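Myosin-I heavy chain (Dictyostelium discoideum, PDB 5EJQ) is an actin-based class VII myosin motor with ATPase activity that acts in early phagocytosis and adhesion, here represented by its tail MyTH4-FERM domain. Local coordinates at residues Arg182-Ser187 with Leu263-Ser268; Ile200-Thr205 with Lys212-Asp217; Ser249-Glu254 with Ser279-Asn284. The protein carries 3 engineered substitutions. All coordinates share one frame; numbering follows the deposited sequence.

How the contacts relate
All three contacts involve the ubiquitin-like first lobe of the FERM domain, and contact 1 joins it to the MyTH4 domain. Along the chain, contact 2 (200-205 with 212-217) is nested inside the loop closed by contact 1 (182-187 with 263-268), whereas contacts 1 and 3 alternate their segments. Contacts 1 and 2 have centres about 14 Å apart and touch where Leu263, Cys264 and Leu267 of helix 263-277 pack on Ile216, Asp217 and Val202. Contact 3 (249-254 with 279-284) lies about 18 Å from contact 1 and 19 Å from contact 2, centre to centre, toward the opposite edge strand, 253-255, of the same mixed sheet. Helix 263-277 thus links the interdomain junction to the sheet it covers.

Contact 1: residues Arg182-Ser187 with Leu263-Ser268; sequences RKQVPS and LCDVLS. With GLY (glycine), chain B.
Arg182 leads its segment toward helix 263-277 and takes hold of Asp265 side-on, NE and NH2 both bonding to the one oxygen OD1, with NE 3.1 Å from Asp265 OD1. OD1 lies near the guanidinium plane, although that plane and the carboxylate are turned 49° apart. Arg182 bends at chi3 (-59°) to bring NE and NH2 to this oxygen, while NH1 turns to Glu190 and the carbonyl of Ser133. Pro186 CD lies over one guanidinium face, displaced toward its rim. At Lys183 the backbone N gives Asp265 OD2 a nearly straight bond of 2.8 Å, arriving from above the carboxylate plane. Gln184 N adds a weak bond to OD1, and its CB packs on Ser268 CB at 3.7 Å. Val185 turns its side chain to helix 80-96, but its carbonyl O accepts from Ser268 OG at 2.7 Å, above the carbonyl plane. Ser187 ends the segment as the N-cap of helix 188-195. Its N donates to a water that donates to Cys264 O, and its OG lies 3.3 Å from CA of the bound glycine, whose pocket also includes Leu267. This MyTH4 loop therefore meets helix 263-277 of the FERM domain largely through polar groups. A buried carboxylate that accepts from a guanidinium and two backbone N-H groups, one of them weakly, is probably stabilised as the anion, which would help hold the loop against the helix start.

Contact 2: residues Ile200-Thr205 with Lys212-Asp217; sequences IFVRIT and KGLHID
Ile200 and Ile216 pair at one end of an antiparallel beta hairpin, strands 200-205 and 211-216, which starts the ubiquitin-like lobe of the FERM domain. Six backbone bonds join the segments, among them Ile200 N to Ile216 O at 2.8 Å. From CB the longer branch of Ile216 reaches across to the partner strand, while CG2 points along it in the direction of Val202. With chi1 at 67°, CG1 is flanked by the backbone N and C and meets Ile200 O at 3.6 Å and Ile200 CB at 3.9 Å. CG2, the other branch, touches Val202 CG2. At the tip, CD1 reaches Val202 CG1 at 3.8 Å, the two side chains being nearly perpendicular. The face holding Ile200, Val202, Ile204, Leu214 and Ile216 is buried under helices 222-232 and 263-277, and Leu267 of the latter packs on Ile200 and Val202. Phe201, Arg203 and His215 occupy the opposite, exposed face. Past the strand end, Asp217 forms a salt bridge to Arg175 of helix 160-179. On the exposed face, the absence of a side chain at Gly213 makes room for the Phe201 ring, whose CE1 lies 3.5 Å from Gly213 CA, with that carbon near the ring plane.

Contact 3: residues Ser249-Glu254 with Ser279-Asn284; sequences SFNGIE and SKIQVN
A type I' beta turn from Phe250 to Ile253, connecting strands 244-250 and 253-255 of the ubiquitin-like lobe, is held by the loop that leads into strand 285-291. Its first corner residue, Asn251, carries the contact with three hydrogen bonds. The backbone N donates to Asn284 O at 2.8 Å, with an N-H...O angle of 173°. The side-chain amide uses both its ends: OD1 accepts from Asn284 N at 2.8 Å, while ND2 donates to Gln282 O at 2.8 Å. Gln282 O is nearly in the amide plane of Asn251, whereas ND2 stands above the carbonyl plane of Gln282. With CG anti to the carbonyl carbon (chi1 -70°), the amide extends alongside the loop and acts like one more step of backbone pairing. Asn251 ND2 also touches Ile281 CD1 at 3.6 Å. The amides of Asn251 and Asn284 are turned 60° apart, and ND2 of Asn284 is fixed from its own loop by a bond to Gln282 OE1. A water bridges the two segments further, donating to Asn284 O, accepting from Gly252 N and bonding to the Ser249 hydroxyl. Beside these polar links Phe250 and Val283 run next to each other in the same direction. Phe250 CZ meets Val283 CG1 at 3.6 Å, with the methyl at the ring edge. Phe250 also packs on Leu273 of helix 263-277 and Phe285 of strand 285-291, and Val283 on Leu277, so turn and loop together pack on the last turns of that helix, just before the chain enters strand 285-291.

Contact 1: residues Arg182-Ser187 with Leu263-Ser268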
loop_
_atom_site.group_PDB
_atom_site.type_symbol
_atom_site.label_atom_id
_atom_site.label_comp_id
_atom_site.label_asym_id
_atom_site.label_seq_id
_atom_site.Cartn_x
_atom_site.Cartn_y
_atom_site.Cartn_z
ATOM N N ARG A 182 1.050 3.083 11.611
ATOM C CA ARG A 182 0.140 2.327 10.762
ATOM C C ARG A 182 -1.279 2.717 11.175
ATOM O O ARG A 182 -1.461 3.308 12.228
ATOM C CB ARG A 182 0.424 0.816 10.822
ATOM C CG ARG A 182 0.043 0.113 12.114
ATOM C CD ARG A 182 0.317 -1.380 12.033
ATOM N NE ARG A 182 -0.424 -2.026 10.949
ATOM C CZ ARG A 182 -0.213 -3.265 10.522
ATOM N NH1 ARG A 182 0.710 -4.027 11.100
ATOM N NH2 ARG A 182 -0.932 -3.759 9.522
ATOM N N LYS A 183 -2.269 2.417 10.346
ATOM C CA LYS A 183 -3.647 2.839 10.541
ATOM C C LYS A 183 -4.593 1.708 10.846
ATOM O O LYS A 183 -5.736 1.963 11.224
ATOM C CB LYS A 183 -4.131 3.534 9.241
ATOM C CG LYS A 183 -3.317 4.758 8.810
ATOM C CD LYS A 183 -3.959 5.378 7.567
ATOM C CE LYS A 183 -3.156 6.487 6.944
ATOM N NZ LYS A 183 -3.562 6.712 5.528
ATOM N N GLN A 184 -4.174 0.476 10.573
ATOM C CA GLN A 184 -5.033 -0.684 10.719
ATOM C C GLN A 184 -4.425 -1.741 11.619
ATOM O O GLN A 184 -3.204 -1.852 11.713
ATOM C CB GLN A 184 -5.328 -1.324 9.339
ATOM C CG GLN A 184 -5.892 -0.376 8.272
ATOM C CD GLN A 184 -7.327 0.017 8.517
ATOM O OE1 GLN A 184 -8.110 -0.720 9.106
ATOM N NE2 GLN A 184 -7.702 1.192 8.065
ATOM N N VAL A 185 -5.300 -2.547 12.244
ATOM C CA VAL A 185 -4.925 -3.692 13.057
ATOM C C VAL A 185 -4.526 -4.809 12.055
ATOM O O VAL A 185 -5.247 -5.030 11.078
ATOM C CB VAL A 185 -6.101 -4.112 13.991
ATOM C CG1 VAL A 185 -5.920 -5.530 14.552
ATOM C CG2 VAL A 185 -6.277 -3.102 15.124
ATOM N N PRO A 186 -3.413 -5.538 12.290
ATOM C CA PRO A 186 -3.033 -6.626 11.369
ATOM C C PRO A 186 -4.148 -7.623 11.052
ATOM O O PRO A 186 -4.915 -7.985 11.955
ATOM C CB PRO A 186 -1.924 -7.343 12.135
ATOM C CG PRO A 186 -1.294 -6.261 12.952
ATOM C CD PRO A 186 -2.434 -5.397 13.387
ATOM N N SER A 187 -4.195 -8.116 9.794
ATOM C CA SER A 187 -5.139 -9.169 9.374
ATOM C C SER A 187 -4.672 -10.506 9.950
ATOM O O SER A 187 -3.524 -10.613 10.412
ATOM C CB SER A 187 -5.187 -9.276 7.847
ATOM O OG SER A 187 -3.894 -9.410 7.269
ATOM N N LEU A 263 1.554 -1.381 3.100
ATOM C CA LEU A 263 0.885 -2.396 2.298
ATOM C C LEU A 263 0.079 -3.370 3.149
ATOM O O LEU A 263 -0.963 -3.841 2.694
ATOM C CB LEU A 263 1.888 -3.166 1.427
ATOM C CG LEU A 263 2.589 -2.411 0.297
ATOM C CD1 LEU A 263 3.265 -3.412 -0.638
ATOM C CD2 LEU A 263 1.606 -1.520 -0.510
ATOM N N CYS A 264 0.538 -3.658 4.378
ATOM C CA CYS A 264 -0.213 -4.518 5.303
ATOM C C CYS A 264 -1.520 -3.879 5.778
ATOM O O CYS A 264 -2.452 -4.608 6.084
ATOM C CB CYS A 264 0.651 -4.988 6.467
ATOM S SG CYS A 264 1.777 -6.332 6.025
ATOM N N ASP A 265 -1.603 -2.538 5.787
ATOM C CA ASP A 265 -2.830 -1.804 6.121
ATOM C C ASP A 265 -3.880 -2.010 5.024
ATOM O O ASP A 265 -5.050 -2.197 5.349
ATOM C CB ASP A 265 -2.554 -0.306 6.386
ATOM C CG ASP A 265 -2.021 -0.021 7.794
ATOM O OD1 ASP A 265 -2.148 -0.905 8.674
ATOM O OD2 ASP A 265 -1.512 1.099 8.024
ATOM N N VAL A 266 -3.451 -2.036 3.729
ATOM C CA VAL A 266 -4.335 -2.345 2.590
ATOM C C VAL A 266 -4.852 -3.804 2.791
ATOM O O VAL A 266 -6.043 -4.049 2.628
ATOM C CB VAL A 266 -3.619 -2.164 1.215
ATOM C CG1 VAL A 266 -4.475 -2.681 0.051
ATOM C CG2 VAL A 266 -3.216 -0.712 0.982
ATOM N N LEU A 267 -3.981 -4.744 3.211
ATOM C CA LEU A 267 -4.426 -6.132 3.454
ATOM C C LEU A 267 -5.516 -6.238 4.537
ATOM O O LEU A 267 -6.440 -7.036 4.371
ATOM C CB LEU A 267 -3.258 -7.087 3.775
ATOM C CG LEU A 267 -2.168 -7.287 2.702
ATOM C CD1 LEU A 267 -1.131 -8.301 3.188
ATOM C CD2 LEU A 267 -2.757 -7.761 1.384
ATOM N N SER A 268 -5.406 -5.469 5.648
ATOM C CA SER A 268 -6.443 -5.513 6.697
ATOM C C SER A 268 -7.774 -4.974 6.124
ATOM O O SER A 268 -8.821 -5.556 6.380
ATOM C CB SER A 268 -6.044 -4.681 7.912
ATOM O OG SER A 268 -4.766 -5.042 8.402
HETATM N N GLY B . -3.866 -11.127 3.548
HETATM C CA GLY B . -4.869 -10.408 4.326
HETATM C C GLY B . -6.203 -10.315 3.595
HETATM O O GLY B . -7.129 -11.082 3.940
HETATM O OXT GLY B . -6.322 -9.472 2.684
HETATM O O HOH W 1 -2.598 -7.025 7.429
#

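Contact 2: residues Ile200-Thr205 with Lys212-Asp217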
loop_
_atom_site.group_PDB
_atom_site.type_symbol
_atom_site.label_atom_id
_atom_site.label_comp_id
_atom_site.label_asym_id
_atom_site.label_seq_id
_atom_site.Cartn_x
_atom_site.Cartn_y
_atom_site.Cartn_z
ATOM N N ILE A 200 5.465 -11.500 5.105
ATOM C CA ILE A 200 4.100 -11.546 4.575
ATOM C C ILE A 200 4.241 -11.659 3.071
ATOM O O ILE A 200 5.063 -10.960 2.485
ATOM C CB ILE A 200 3.216 -10.334 5.044
ATOM C CG1 ILE A 200 2.968 -10.375 6.576
ATOM C CG2 ILE A 200 1.875 -10.307 4.317
ATOM C CD1 ILE A 200 3.883 -9.548 7.423
ATOM N N PHE A 201 3.530 -12.608 2.456
ATOM C CA PHE A 201 3.566 -12.737 1.006
ATOM C C PHE A 201 2.491 -11.837 0.379
ATOM O O PHE A 201 1.330 -11.882 0.780
ATOM C CB PHE A 201 3.382 -14.200 0.549
ATOM C CG PHE A 201 3.065 -14.351 -0.930
ATOM C CD1 PHE A 201 4.043 -14.140 -1.893
ATOM C CD2 PHE A 201 1.773 -14.618 -1.357
ATOM C CE1 PHE A 201 3.740 -14.243 -3.257
ATOM C CE2 PHE A 201 1.471 -14.707 -2.725
ATOM C CZ PHE A 201 2.462 -14.534 -3.664
ATOM N N VAL A 202 2.875 -11.038 -0.605
ATOM C CA VAL A 202 1.940 -10.236 -1.405
ATOM C C VAL A 202 2.233 -10.484 -2.895
ATOM O O VAL A 202 3.388 -10.669 -3.286
ATOM C CB VAL A 202 1.889 -8.724 -1.072
ATOM C CG1 VAL A 202 1.239 -8.471 0.280
ATOM C CG2 VAL A 202 3.275 -8.065 -1.159
ATOM N N ARG A 203 1.183 -10.482 -3.712
ATOM C CA ARG A 203 1.273 -10.687 -5.151
ATOM C C ARG A 203 1.009 -9.340 -5.834
ATOM O O ARG A 203 -0.016 -8.703 -5.562
ATOM C CB ARG A 203 0.226 -11.730 -5.575
ATOM C CG ARG A 203 0.512 -12.437 -6.895
ATOM C CD ARG A 203 -0.571 -13.456 -7.233
ATOM N NE ARG A 203 -0.561 -14.615 -6.334
ATOM C CZ ARG A 203 -1.489 -14.872 -5.416
ATOM N NH1 ARG A 203 -2.530 -14.060 -5.266
ATOM N NH2 ARG A 203 -1.389 -15.946 -4.643
ATOM N N ILE A 204 1.946 -8.895 -6.692
ATOM C CA ILE A 204 1.809 -7.629 -7.421
ATOM C C ILE A 204 1.658 -7.940 -8.893
ATOM O O ILE A 204 2.457 -8.698 -9.454
ATOM C CB ILE A 204 2.997 -6.655 -7.200
ATOM C CG1 ILE A 204 3.566 -6.714 -5.745
ATOM C CG2 ILE A 204 2.612 -5.212 -7.634
ATOM C CD1 ILE A 204 2.735 -6.085 -4.645
ATOM N N THR A 205 0.647 -7.345 -9.521
ATOM C CA THR A 205 0.411 -7.507 -10.956
ATOM C C THR A 205 1.107 -6.367 -11.697
ATOM O O THR A 205 0.937 -5.206 -11.324
ATOM C CB THR A 205 -1.111 -7.554 -11.248
ATOM O OG1 THR A 205 -1.669 -8.594 -10.454
ATOM C CG2 THR A 205 -1.439 -7.818 -12.738
ATOM N N LYS A 212 4.335 -10.875 -9.787
ATOM C CA LYS A 212 5.555 -10.829 -8.994
ATOM C C LYS A 212 5.151 -11.122 -7.558
ATOM O O LYS A 212 4.272 -10.449 -7.020
ATOM C CB LYS A 212 6.196 -9.417 -9.027
ATOM C CG LYS A 212 6.026 -8.610 -10.329
ATOM C CD LYS A 212 6.972 -9.072 -11.445
ATOM C CE LYS A 212 6.467 -8.643 -12.804
ATOM N NZ LYS A 212 7.415 -9.013 -13.893
ATOM N N GLY A 213 5.807 -12.108 -6.957
ATOM C CA GLY A 213 5.618 -12.503 -5.572
ATOM C C GLY A 213 6.617 -11.776 -4.708
ATOM O O GLY A 213 7.814 -11.788 -4.998
ATOM N N LEU A 214 6.129 -11.117 -3.666
ATOM C CA LEU A 214 6.965 -10.292 -2.809
ATOM C C LEU A 214 6.789 -10.585 -1.348
ATOM O O LEU A 214 5.671 -10.755 -0.886
ATOM C CB LEU A 214 6.616 -8.814 -3.103
ATOM C CG LEU A 214 7.395 -7.684 -2.437
ATOM C CD1 LEU A 214 8.874 -7.747 -2.772
ATOM C CD2 LEU A 214 6.847 -6.312 -2.899
ATOM N N HIS A 215 7.910 -10.583 -0.621
ATOM C CA HIS A 215 7.979 -10.707 0.824
ATOM C C HIS A 215 8.130 -9.332 1.399
ATOM O O HIS A 215 8.992 -8.566 0.954
ATOM C CB HIS A 215 9.145 -11.590 1.255
ATOM C CG HIS A 215 8.761 -13.031 1.359
ATOM N ND1 HIS A 215 9.700 -14.006 1.611
ATOM C CD2 HIS A 215 7.538 -13.603 1.311
ATOM C CE1 HIS A 215 9.025 -15.139 1.693
ATOM N NE2 HIS A 215 7.724 -14.944 1.496
ATOM N N ILE A 216 7.225 -8.984 2.334
ATOM C CA ILE A 216 7.219 -7.701 3.033
ATOM C C ILE A 216 7.114 -7.974 4.536
ATOM O O ILE A 216 6.841 -9.102 4.938
ATOM C CB ILE A 216 6.038 -6.796 2.524
ATOM C CG1 ILE A 216 4.635 -7.374 2.900
ATOM C CG2 ILE A 216 6.152 -6.496 1.005
ATOM C CD1 ILE A 216 3.387 -6.384 2.626
ATOM N N ASP A 217 7.265 -6.936 5.359
ATOM C CA ASP A 217 6.988 -7.040 6.788
ATOM C C ASP A 217 5.855 -6.039 7.125
ATOM O O ASP A 217 5.378 -5.342 6.221
ATOM C CB ASP A 217 8.250 -6.883 7.654
ATOM C CG ASP A 217 8.882 -5.504 7.723
ATOM O OD1 ASP A 217 8.183 -4.508 7.424
ATOM O OD2 ASP A 217 10.052 -5.415 8.132
#

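Contact 3: residues Ser249-Glu254 with Ser279-Asn284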
loop_
_atom_site.group_PDB
_atom_site.type_symbol
_atom_site.label_atom_id
_atom_site.label_comp_id
_atom_site.label_asym_id
_atom_site.label_seq_id
_atom_site.Cartn_x
_atom_site.Cartn_y
_atom_site.Cartn_z
ATOM N N SER A 249 -6.297 -2.373 -6.248
ATOM C CA SER A 249 -7.359 -2.601 -7.224
ATOM C C SER A 249 -8.434 -3.513 -6.654
ATOM O O SER A 249 -8.115 -4.609 -6.202
ATOM C CB SER A 249 -6.794 -3.195 -8.516
ATOM O OG SER A 249 -7.820 -3.429 -9.465
ATOM N N PHE A 250 -9.706 -3.076 -6.689
ATOM C CA PHE A 250 -10.803 -3.917 -6.201
ATOM C C PHE A 250 -11.890 -3.960 -7.260
ATOM O O PHE A 250 -12.468 -2.929 -7.590
ATOM C CB PHE A 250 -11.328 -3.457 -4.819
ATOM C CG PHE A 250 -12.171 -4.513 -4.134
ATOM C CD1 PHE A 250 -11.581 -5.495 -3.344
ATOM C CD2 PHE A 250 -13.553 -4.559 -4.321
ATOM C CE1 PHE A 250 -12.360 -6.508 -2.752
ATOM C CE2 PHE A 250 -14.330 -5.555 -3.715
ATOM C CZ PHE A 250 -13.730 -6.521 -2.934
ATOM N N ASN A 251 -12.114 -5.144 -7.849
ATOM C CA ASN A 251 -13.092 -5.373 -8.928
ATOM C C ASN A 251 -12.879 -4.410 -10.110
ATOM O O ASN A 251 -13.838 -3.928 -10.702
ATOM C CB ASN A 251 -14.542 -5.345 -8.377
ATOM C CG ASN A 251 -14.871 -6.533 -7.497
ATOM O OD1 ASN A 251 -14.171 -7.549 -7.496
ATOM N ND2 ASN A 251 -15.971 -6.458 -6.760
ATOM N N GLY A 252 -11.605 -4.136 -10.411
ATOM C CA GLY A 252 -11.191 -3.247 -11.493
ATOM C C GLY A 252 -11.104 -1.779 -11.110
ATOM O O GLY A 252 -10.656 -0.961 -11.915
ATOM N N ILE A 253 -11.539 -1.423 -9.904
ATOM C CA ILE A 253 -11.493 -0.035 -9.430
ATOM C C ILE A 253 -10.147 0.208 -8.768
ATOM O O ILE A 253 -9.817 -0.461 -7.806
ATOM C CB ILE A 253 -12.693 0.332 -8.494
ATOM C CG1 ILE A 253 -14.083 -0.076 -9.103
ATOM C CG2 ILE A 253 -12.646 1.822 -8.096
ATOM C CD1 ILE A 253 -14.445 0.476 -10.533
ATOM N N GLU A 254 -9.405 1.187 -9.249
ATOM C CA GLU A 254 -8.071 1.474 -8.731
ATOM C C GLU A 254 -8.029 2.654 -7.790
ATOM O O GLU A 254 -8.693 3.659 -8.028
ATOM C CB GLU A 254 -7.071 1.666 -9.882
ATOM C CG GLU A 254 -7.031 0.504 -10.857
ATOM C CD GLU A 254 -5.941 0.551 -11.914
ATOM O OE1 GLU A 254 -5.523 1.662 -12.314
ATOM O OE2 GLU A 254 -5.537 -0.541 -12.375
ATOM N N SER A 279 -20.750 -13.282 0.484
ATOM C CA SER A 279 -21.208 -13.763 -0.828
ATOM C C SER A 279 -22.455 -13.022 -1.370
ATOM O O SER A 279 -23.591 -13.396 -1.073
ATOM C CB SER A 279 -21.404 -15.281 -0.839
ATOM O OG SER A 279 -22.491 -15.700 -0.027
ATOM N N LYS A 280 -22.211 -11.966 -2.171
ATOM C CA LYS A 280 -23.219 -11.141 -2.847
ATOM C C LYS A 280 -22.651 -10.656 -4.188
ATOM O O LYS A 280 -23.382 -10.554 -5.169
ATOM C CB LYS A 280 -23.667 -9.962 -1.962
ATOM C CG LYS A 280 -24.938 -9.266 -2.464
ATOM C CD LYS A 280 -25.759 -8.661 -1.331
ATOM C CE LYS A 280 -27.041 -9.429 -1.100
ATOM N NZ LYS A 280 -27.707 -9.034 0.169
ATOM N N ILE A 281 -21.344 -10.344 -4.207
ATOM C CA ILE A 281 -20.571 -9.920 -5.378
ATOM C C ILE A 281 -19.201 -10.611 -5.389
ATOM O O ILE A 281 -18.857 -11.327 -4.444
ATOM C CB ILE A 281 -20.463 -8.365 -5.600
ATOM C CG1 ILE A 281 -19.872 -7.616 -4.384
ATOM C CG2 ILE A 281 -21.791 -7.752 -6.042
ATOM C CD1 ILE A 281 -18.905 -6.509 -4.712
ATOM N N GLN A 282 -18.431 -10.412 -6.476
ATOM C CA GLN A 282 -17.069 -10.925 -6.621
ATOM C C GLN A 282 -16.167 -10.058 -5.745
ATOM O O GLN A 282 -16.491 -8.892 -5.490
ATOM C CB GLN A 282 -16.599 -10.824 -8.081
ATOM C CG GLN A 282 -17.183 -11.872 -9.018
ATOM C CD GLN A 282 -16.710 -11.651 -10.433
ATOM O OE1 GLN A 282 -15.518 -11.804 -10.744
ATOM N NE2 GLN A 282 -17.633 -11.264 -11.322
ATOM N N VAL A 283 -15.048 -10.620 -5.283
ATOM C CA VAL A 283 -14.113 -9.883 -4.436
ATOM C C VAL A 283 -12.702 -9.968 -5.018
ATOM O O VAL A 283 -11.807 -10.564 -4.423
ATOM C CB VAL A 283 -14.206 -10.276 -2.935
ATOM C CG1 VAL A 283 -15.408 -9.611 -2.281
ATOM C CG2 VAL A 283 -14.250 -11.797 -2.739
ATOM N N ASN A 284 -12.515 -9.383 -6.211
ATOM C CA ASN A 284 -11.229 -9.442 -6.891
ATOM C C ASN A 284 -10.319 -8.294 -6.497
ATOM O O ASN A 284 -10.456 -7.177 -6.997
ATOM C CB ASN A 284 -11.401 -9.564 -8.408
ATOM C CG ASN A 284 -12.460 -10.571 -8.790
ATOM O OD1 ASN A 284 -12.343 -11.777 -8.535
ATOM N ND2 ASN A 284 -13.555 -10.076 -9.337
HETATM O O HOH W 2 -9.315 -5.898 -9.170
#